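Side-chain contacts in putative deoxyribonuclease yjjV (Escherichia coli, PDB 1ZZM), which probably hydrolyses ester bonds, perhaps those of DNA, as a TatD-type metal-dependent hydrolase that binds two divalent cations: residues 41-44 with 45-48; 219-222 with 223-227; 238-241 with 242-245. All coordinates share one frame; numbering follows the deposited sequence.

Interaction 1 (41-44 with 45-48); sequences TEAE and NFAR
Two successive turns, closed by Asn45 N donating to Glu42 O (2.9 Å) and Phe46 N donating to Ala43 O, carry the chain from the loop after strand 33-39 into helix 46-55. Waters then take the place of direct i to i+4 bonds: one joins Ala43 O to Ala47 N, another Glu44 O to Arg48 N.

The Phe46 ring folds back over this turn, its CG beside the backbone N (chi1 -69°), and lays one face on Ala43. The CA of Ala43 sits 3.5 Å from the ring centroid and almost on the ring normal, a CH-pi contact, while Ala43 CB reaches Phe46 CE2 at 4.0 Å. A small residue suits position 43 because the ring can then lie close to the backbone; Leu65 and Leu81, the latter on helix 75-87, also touch the phenyl group.

The Asn45 amide lies among Thr41, Glu42 and Arg48. Its ND2 lies 3.0 Å from Thr41 OG1 and 3.7 Å from Glu42 CG; the Glu42 chain, extended beyond CG, runs at a slant past the amide. The Glu42 carboxylate is held by a salt bridge to Lys72, and its plane stands 49° from that of the amide. Asn45 OD1 rests 3.4 Å above the guanidinium plane of Arg48, over its centre; Arg48 forms a salt bridge with Asp13 and a cation-pi contact with Phe14.

Thr41 lines a pocket that here holds a polyethylene glycol fragment, probably from the crystallisation liquor. The contact thus combines apolar packing of Phe46 on Ala43 with an amide set among a hydroxyl and charged chains, and its polar part comes, through Thr41, close to the metal ligands His11 and Glu97.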
loop_
_atom_site.group_PDB
_atom_site.type_symbol
_atom_site.label_atom_id
_atom_site.label_comp_id
_atom_site.label_asym_id
_atom_site.label_seq_id
_atom_site.Cartn_x
_atom_site.Cartn_y
_atom_site.Cartn_z
ATOM N N THR A 41 10.060 1.679 -4.713
ATOM C CA THR A 41 9.755 1.173 -6.053
ATOM C C THR A 41 10.920 0.464 -6.721
ATOM O O THR A 41 10.730 -0.344 -7.634
ATOM C CB THR A 41 9.345 2.322 -6.981
ATOM O OG1 THR A 41 10.391 3.322 -6.980
ATOM C CG2 THR A 41 7.987 2.958 -6.493
ATOM N N GLU A 42 12.129 0.754 -6.260
ATOM C CA GLU A 42 13.323 0.181 -6.867
ATOM C C GLU A 42 14.516 0.420 -5.979
ATOM O O GLU A 42 14.515 1.363 -5.193
ATOM C CB GLU A 42 13.588 0.810 -8.249
ATOM C CG GLU A 42 13.960 2.305 -8.194
ATOM C CD GLU A 42 14.308 2.858 -9.582
ATOM O OE1 GLU A 42 15.354 2.466 -10.153
ATOM O OE2 GLU A 42 13.516 3.660 -10.105
ATOM N N ALA A 43 15.554 -0.396 -6.160
ATOM C CA ALA A 43 16.744 -0.344 -5.303
ATOM C C ALA A 43 17.417 1.017 -5.275
ATOM O O ALA A 43 17.938 1.420 -4.261
ATOM C CB ALA A 43 17.758 -1.433 -5.743
ATOM N N GLU A 44 17.398 1.725 -6.394
ATOM C CA GLU A 44 18.024 3.030 -6.422
ATOM C C GLU A 44 17.341 4.018 -5.467
ATOM O O GLU A 44 17.964 4.997 -5.059
ATOM C CB GLU A 44 18.025 3.575 -7.847
ATOM C CG GLU A 44 18.404 5.023 -7.934
ATOM C CD GLU A 44 18.528 5.495 -9.368
ATOM O OE1 GLU A 44 17.546 5.347 -10.133
ATOM O OE2 GLU A 44 19.609 6.010 -9.724
ATOM N N ASN A 45 16.080 3.761 -5.102
ATOM C CA ASN A 45 15.360 4.630 -4.162
ATOM C C ASN A 45 15.384 4.113 -2.707
ATOM O O ASN A 45 14.793 4.756 -1.831
ATOM C CB ASN A 45 13.892 4.800 -4.585
ATOM C CG ASN A 45 13.759 5.474 -5.917
ATOM O OD1 ASN A 45 14.706 6.099 -6.366
ATOM N ND2 ASN A 45 12.585 5.365 -6.565
ATOM N N PHE A 46 16.042 2.983 -2.432
ATOM C CA PHE A 46 16.063 2.485 -1.035
ATOM C C PHE A 46 16.640 3.490 -0.027
ATOM O O PHE A 46 16.088 3.699 1.060
ATOM C CB PHE A 46 16.849 1.166 -0.905
ATOM C CG PHE A 46 16.180 -0.016 -1.563
ATOM C CD1 PHE A 46 14.892 0.094 -2.107
ATOM C CD2 PHE A 46 16.831 -1.246 -1.622
ATOM C CE1 PHE A 46 14.271 -1.008 -2.697
ATOM C CE2 PHE A 46 16.212 -2.364 -2.216
ATOM C CZ PHE A 46 14.927 -2.235 -2.752
ATOM N N ALA A 47 17.751 4.118 -0.386
ATOM C CA ALA A 47 18.369 5.079 0.504
ATOM C C ALA A 47 17.461 6.240 0.859
ATOM O O ALA A 47 17.360 6.592 2.015
ATOM C CB ALA A 47 19.673 5.617 -0.113
ATOM N N ARG A 48 16.815 6.850 -0.130
ATOM C CA ARG A 48 15.953 7.982 0.161
ATOM C C ARG A 48 14.679 7.615 0.962
ATOM O O ARG A 48 14.169 8.429 1.743
ATOM C CB ARG A 48 15.611 8.698 -1.141
ATOM C CG ARG A 48 14.588 8.019 -2.043
ATOM C CD ARG A 48 14.515 8.810 -3.376
ATOM N NE ARG A 48 13.352 8.423 -4.174
ATOM C CZ ARG A 48 13.067 8.934 -5.364
ATOM N NH1 ARG A 48 13.868 9.847 -5.912
ATOM N NH2 ARG A 48 11.950 8.586 -5.982
HETATM O O HOH W 1 19.474 3.010 -2.628
HETATM O O HOH W 2 17.653 6.692 -2.845
#

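Interaction 2 (219-222 with 223-227); sequences QPNR and PEQAA
Arg222 and Glu224 meet with their flat groups steeply turned, the guanidinium and carboxylate planes 61° apart. Glu224 OE2 approaches the guanidinium at its edge, in the plane, and takes the NE hydrogen in a 2.8 Å salt bridge. Seen from the acid, Arg222 NE arrives on the syn side but 28° out of the carboxylate plane. With CG between its backbone N and carbonyl carbon and a bend at chi2, Glu224 folds back towards Arg222, and its OE1 lies 3.3 Å from Arg222 CB. A water bridges Glu224 OE1 and Arg222 NH2, so a direct bond and a water-mediated one join the two side chains. With Arg27 also close to Arg222, an acid suits position 224.

In the TIM-barrel arrangement of this family, these residues end the long connection after strand 202-204 and enter helix 226-236. Pro223, which needs no N-H partner, packs on strands 5-7 and 33-39, and Gln225 N bonds to Arg222 O (2.9 Å), closing the turn that leads into the helix.

Across that turn the amides of Asn221 and Gln225 stand 75° apart. Asn221 OD1 touches Gln225 CG at 3.3 Å and shares a water with Gln225 NE2. Asn221 ND2 bonds to Asp210 O, Gln225 OE1 to Arg228.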
loop_
_atom_site.group_PDB
_atom_site.type_symbol
_atom_site.label_atom_id
_atom_site.label_comp_id
_atom_site.label_asym_id
_atom_site.label_seq_id
_atom_site.Cartn_x
_atom_site.Cartn_y
_atom_site.Cartn_z
ATOM N N GLN A 219 -4.263 17.199 -11.008
ATOM C CA GLN A 219 -3.211 17.645 -10.090
ATOM C C GLN A 219 -2.813 16.454 -9.211
ATOM O O GLN A 219 -3.584 15.518 -9.027
ATOM C CB GLN A 219 -3.693 18.815 -9.218
ATOM C CG GLN A 219 -4.789 18.494 -8.212
ATOM C CD GLN A 219 -5.419 19.744 -7.593
ATOM O OE1 GLN A 219 -4.726 20.596 -7.020
ATOM N NE2 GLN A 219 -6.741 19.854 -7.704
ATOM N N PRO A 220 -1.611 16.485 -8.642
ATOM C CA PRO A 220 -1.232 15.336 -7.810
ATOM C C PRO A 220 -2.101 15.030 -6.605
ATOM O O PRO A 220 -2.664 15.919 -5.968
ATOM C CB PRO A 220 0.219 15.646 -7.420
ATOM C CG PRO A 220 0.321 17.135 -7.551
ATOM C CD PRO A 220 -0.530 17.480 -8.731
ATOM N N ASN A 221 -2.223 13.738 -6.303
ATOM C CA ASN A 221 -2.974 13.307 -5.138
ATOM C C ASN A 221 -2.014 13.586 -3.970
ATOM O O ASN A 221 -0.807 13.660 -4.153
ATOM C CB ASN A 221 -3.271 11.794 -5.228
ATOM C CG ASN A 221 -4.354 11.358 -4.261
ATOM O OD1 ASN A 221 -5.007 12.185 -3.653
ATOM N ND2 ASN A 221 -4.570 10.044 -4.140
ATOM N N ARG A 222 -2.548 13.739 -2.771
ATOM C CA ARG A 222 -1.730 14.038 -1.601
ATOM C C ARG A 222 -2.260 13.196 -0.440
ATOM O O ARG A 222 -3.437 12.855 -0.404
ATOM C CB ARG A 222 -1.827 15.543 -1.273
ATOM C CG ARG A 222 -1.380 16.458 -2.407
ATOM C CD ARG A 222 -1.296 17.914 -1.901
ATOM N NE ARG A 222 -0.331 18.058 -0.817
ATOM C CZ ARG A 222 0.956 18.342 -0.988
ATOM N NH1 ARG A 222 1.428 18.534 -2.202
ATOM N NH2 ARG A 222 1.785 18.403 0.057
ATOM N N PRO A 223 -1.395 12.851 0.527
ATOM C CA PRO A 223 -1.848 12.022 1.654
ATOM C C PRO A 223 -2.999 12.558 2.487
ATOM O O PRO A 223 -3.759 11.766 3.044
ATOM C CB PRO A 223 -0.557 11.780 2.460
ATOM C CG PRO A 223 0.262 13.034 2.143
ATOM C CD PRO A 223 0.024 13.224 0.663
ATOM N N GLU A 224 -3.174 13.881 2.557
ATOM C CA GLU A 224 -4.291 14.399 3.338
ATOM C C GLU A 224 -5.619 13.945 2.729
ATOM O O GLU A 224 -6.645 13.986 3.396
ATOM C CB GLU A 224 -4.263 15.949 3.434
ATOM C CG GLU A 224 -4.100 16.636 2.108
ATOM C CD GLU A 224 -2.648 16.833 1.738
ATOM O OE1 GLU A 224 -1.815 15.946 2.038
ATOM O OE2 GLU A 224 -2.320 17.877 1.141
ATOM N N GLN A 225 -5.596 13.517 1.469
ATOM C CA GLN A 225 -6.813 13.070 0.813
ATOM C C GLN A 225 -7.310 11.775 1.444
ATOM O O GLN A 225 -8.417 11.349 1.161
ATOM C CB GLN A 225 -6.592 12.901 -0.704
ATOM C CG GLN A 225 -6.418 14.250 -1.464
ATOM C CD GLN A 225 -7.732 14.983 -1.582
ATOM O OE1 GLN A 225 -8.331 15.368 -0.578
ATOM N NE2 GLN A 225 -8.208 15.153 -2.813
ATOM N N ALA A 226 -6.506 11.159 2.311
ATOM C CA ALA A 226 -6.968 9.948 2.973
ATOM C C ALA A 226 -8.209 10.288 3.810
ATOM O O ALA A 226 -9.100 9.455 3.968
ATOM C CB ALA A 226 -5.873 9.362 3.874
ATOM N N ALA A 227 -8.243 11.500 4.369
ATOM C CA ALA A 227 -9.383 11.936 5.198
ATOM C C ALA A 227 -10.655 11.978 4.366
ATOM O O ALA A 227 -11.754 11.687 4.870
ATOM C CB ALA A 227 -9.115 13.334 5.802
HETATM O O HOH W 3 -6.913 13.676 -4.872
HETATM O O HOH W 4 0.792 16.548 1.951
#

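Interaction 3 (238-241 with 242-245); sequences REPA and DEIA
Glu239 bends at chi2 (86°) while Glu243 runs out extended from a CG placed opposite its backbone N (chi1 -168°), and together these torsions lay the Glu243 carboxylate against the aliphatic part of Glu239. Glu243 OE2 comes to 3.4 Å from Glu239 CG, and Glu243 OE1 to 3.4 Å from Pro240 CD, so the acid rests on methylene groups of both residues. The two carboxylates are turned nearly perpendicular, 89° between planes, and their OE2 atoms, Glu239 OE2 and Glu243 OE2, stay 4.8 Å apart. Arg237 pairs with Glu239, which should ease the repulsion.

Pro240 occupies the N-cap of helix 241-256. Proline suits the start of a helix, where no earlier carbonyl is needed for its nitrogen, and its ring stiffens the turn out of the loop. Its carbonyl oxygen accepts Ile244 N at 3.1 Å and a weak bond from Glu243 N. Ala245 N follows with 2.9 Å to Ala241 O, the regular helical spacing.

Ile244 points toward the 238-241 segment, its CD1 3.4 Å from Glu239 O, and packs on Phe230 and Leu233 of helix 226-236. Ala241, small enough for a close approach, meets Cys234 of the same helix. The contact thus forms the tight link between two consecutive helices.

Asp242, in the first turn, makes a salt bridge to Arg4. Acids at positions 242 and 243 lie near the positive end of the helix dipole, where negative charge would be expected to be favourable; Ile244 supplies the apolar packing on helix 226-236, while Glu239 and Asp242 are paired with arginines.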
loop_
_atom_site.group_PDB
_atom_site.type_symbol
_atom_site.label_atom_id
_atom_site.label_comp_id
_atom_site.label_asym_id
_atom_site.label_seq_id
_atom_site.Cartn_x
_atom_site.Cartn_y
_atom_site.Cartn_z
ATOM N N ARG A 238 -22.064 0.661 7.032
ATOM C CA ARG A 238 -23.168 0.798 7.981
ATOM C C ARG A 238 -22.657 1.289 9.340
ATOM O O ARG A 238 -23.345 2.042 10.019
ATOM C CB ARG A 238 -23.891 -0.545 8.178
ATOM C CG ARG A 238 -24.740 -0.994 6.995
ATOM C CD ARG A 238 -25.902 -0.040 6.734
ATOM N NE ARG A 238 -26.893 -0.016 7.815
ATOM C CZ ARG A 238 -27.873 -0.906 7.970
ATOM N NH1 ARG A 238 -28.010 -1.910 7.107
ATOM N NH2 ARG A 238 -28.722 -0.786 8.989
ATOM N N GLU A 239 -21.454 0.871 9.734
ATOM C CA GLU A 239 -20.894 1.264 11.033
ATOM C C GLU A 239 -20.705 2.764 11.184
ATOM O O GLU A 239 -20.509 3.478 10.199
ATOM C CB GLU A 239 -19.535 0.578 11.285
ATOM C CG GLU A 239 -19.522 -0.946 11.165
ATOM C CD GLU A 239 -19.299 -1.432 9.731
ATOM O OE1 GLU A 239 -19.348 -0.622 8.787
ATOM O OE2 GLU A 239 -19.081 -2.634 9.529
ATOM N N PRO A 240 -20.781 3.266 12.422
ATOM C CA PRO A 240 -20.605 4.700 12.671
ATOM C C PRO A 240 -19.165 5.050 12.314
ATOM O O PRO A 240 -18.286 4.189 12.370
ATOM C CB PRO A 240 -20.827 4.839 14.176
ATOM C CG PRO A 240 -21.589 3.601 14.560
ATOM C CD PRO A 240 -21.013 2.537 13.679
ATOM N N ALA A 241 -18.944 6.311 11.966
ATOM C CA ALA A 241 -17.628 6.802 11.600
ATOM C C ALA A 241 -16.561 6.561 12.664
ATOM O O ALA A 241 -15.426 6.234 12.327
ATOM C CB ALA A 241 -17.695 8.299 11.260
ATOM N N ASP A 242 -16.894 6.720 13.942
ATOM C CA ASP A 242 -15.877 6.503 14.955
ATOM C C ASP A 242 -15.451 5.044 15.035
ATOM O O ASP A 242 -14.290 4.747 15.319
ATOM C CB ASP A 242 -16.342 7.042 16.312
ATOM C CG ASP A 242 -15.958 8.516 16.511
ATOM O OD1 ASP A 242 -16.175 9.337 15.585
ATOM O OD2 ASP A 242 -15.435 8.862 17.597
ATOM N N GLU A 243 -16.373 4.128 14.750
ATOM C CA GLU A 243 -16.021 2.720 14.786
ATOM C C GLU A 243 -15.136 2.382 13.570
ATOM O O GLU A 243 -14.190 1.582 13.671
ATOM C CB GLU A 243 -17.270 1.852 14.744
ATOM C CG GLU A 243 -16.980 0.398 15.073
ATOM C CD GLU A 243 -18.062 -0.532 14.569
ATOM O OE1 GLU A 243 -19.253 -0.195 14.713
ATOM O OE2 GLU A 243 -17.714 -1.602 14.027
ATOM N N ILE A 244 -15.458 2.971 12.424
ATOM C CA ILE A 244 -14.681 2.717 11.219
ATOM C C ILE A 244 -13.270 3.277 11.377
ATOM O O ILE A 244 -12.288 2.590 11.097
ATOM C CB ILE A 244 -15.330 3.366 9.959
ATOM C CG1 ILE A 244 -16.726 2.765 9.719
ATOM C CG2 ILE A 244 -14.407 3.147 8.709
ATOM C CD1 ILE A 244 -17.534 3.546 8.640
ATOM N N ALA A 245 -13.161 4.518 11.837
ATOM C CA ALA A 245 -11.843 5.128 12.012
ATOM C C ALA A 245 -10.990 4.278 12.942
ATOM O O ALA A 245 -9.811 4.043 12.672
ATOM C CB ALA A 245 -11.987 6.523 12.575
#

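All three contacts lie where a loop enters a helix, and they follow one another along the chain within one TatD-family TIM-barrel domain. Interaction 1 opens helix 46-55, next to strand 33-39 of the three-stranded parallel sheet; interaction 2 opens helix 226-236, whose start packs against that same strand and strand 5-7; interaction 3 opens the next helix, 241-256. Centres of interactions 1 and 2 are about 22 Å apart, those of 2 and 3 about 21 Å, and those of 1 and 3 about 37 Å, on opposite sides of the chain's centre. Interactions 1 and 2 both lie near the two-metal site, through Thr41 and Asn221, whereas interaction 3 belongs to the periphery, joining the last two helices.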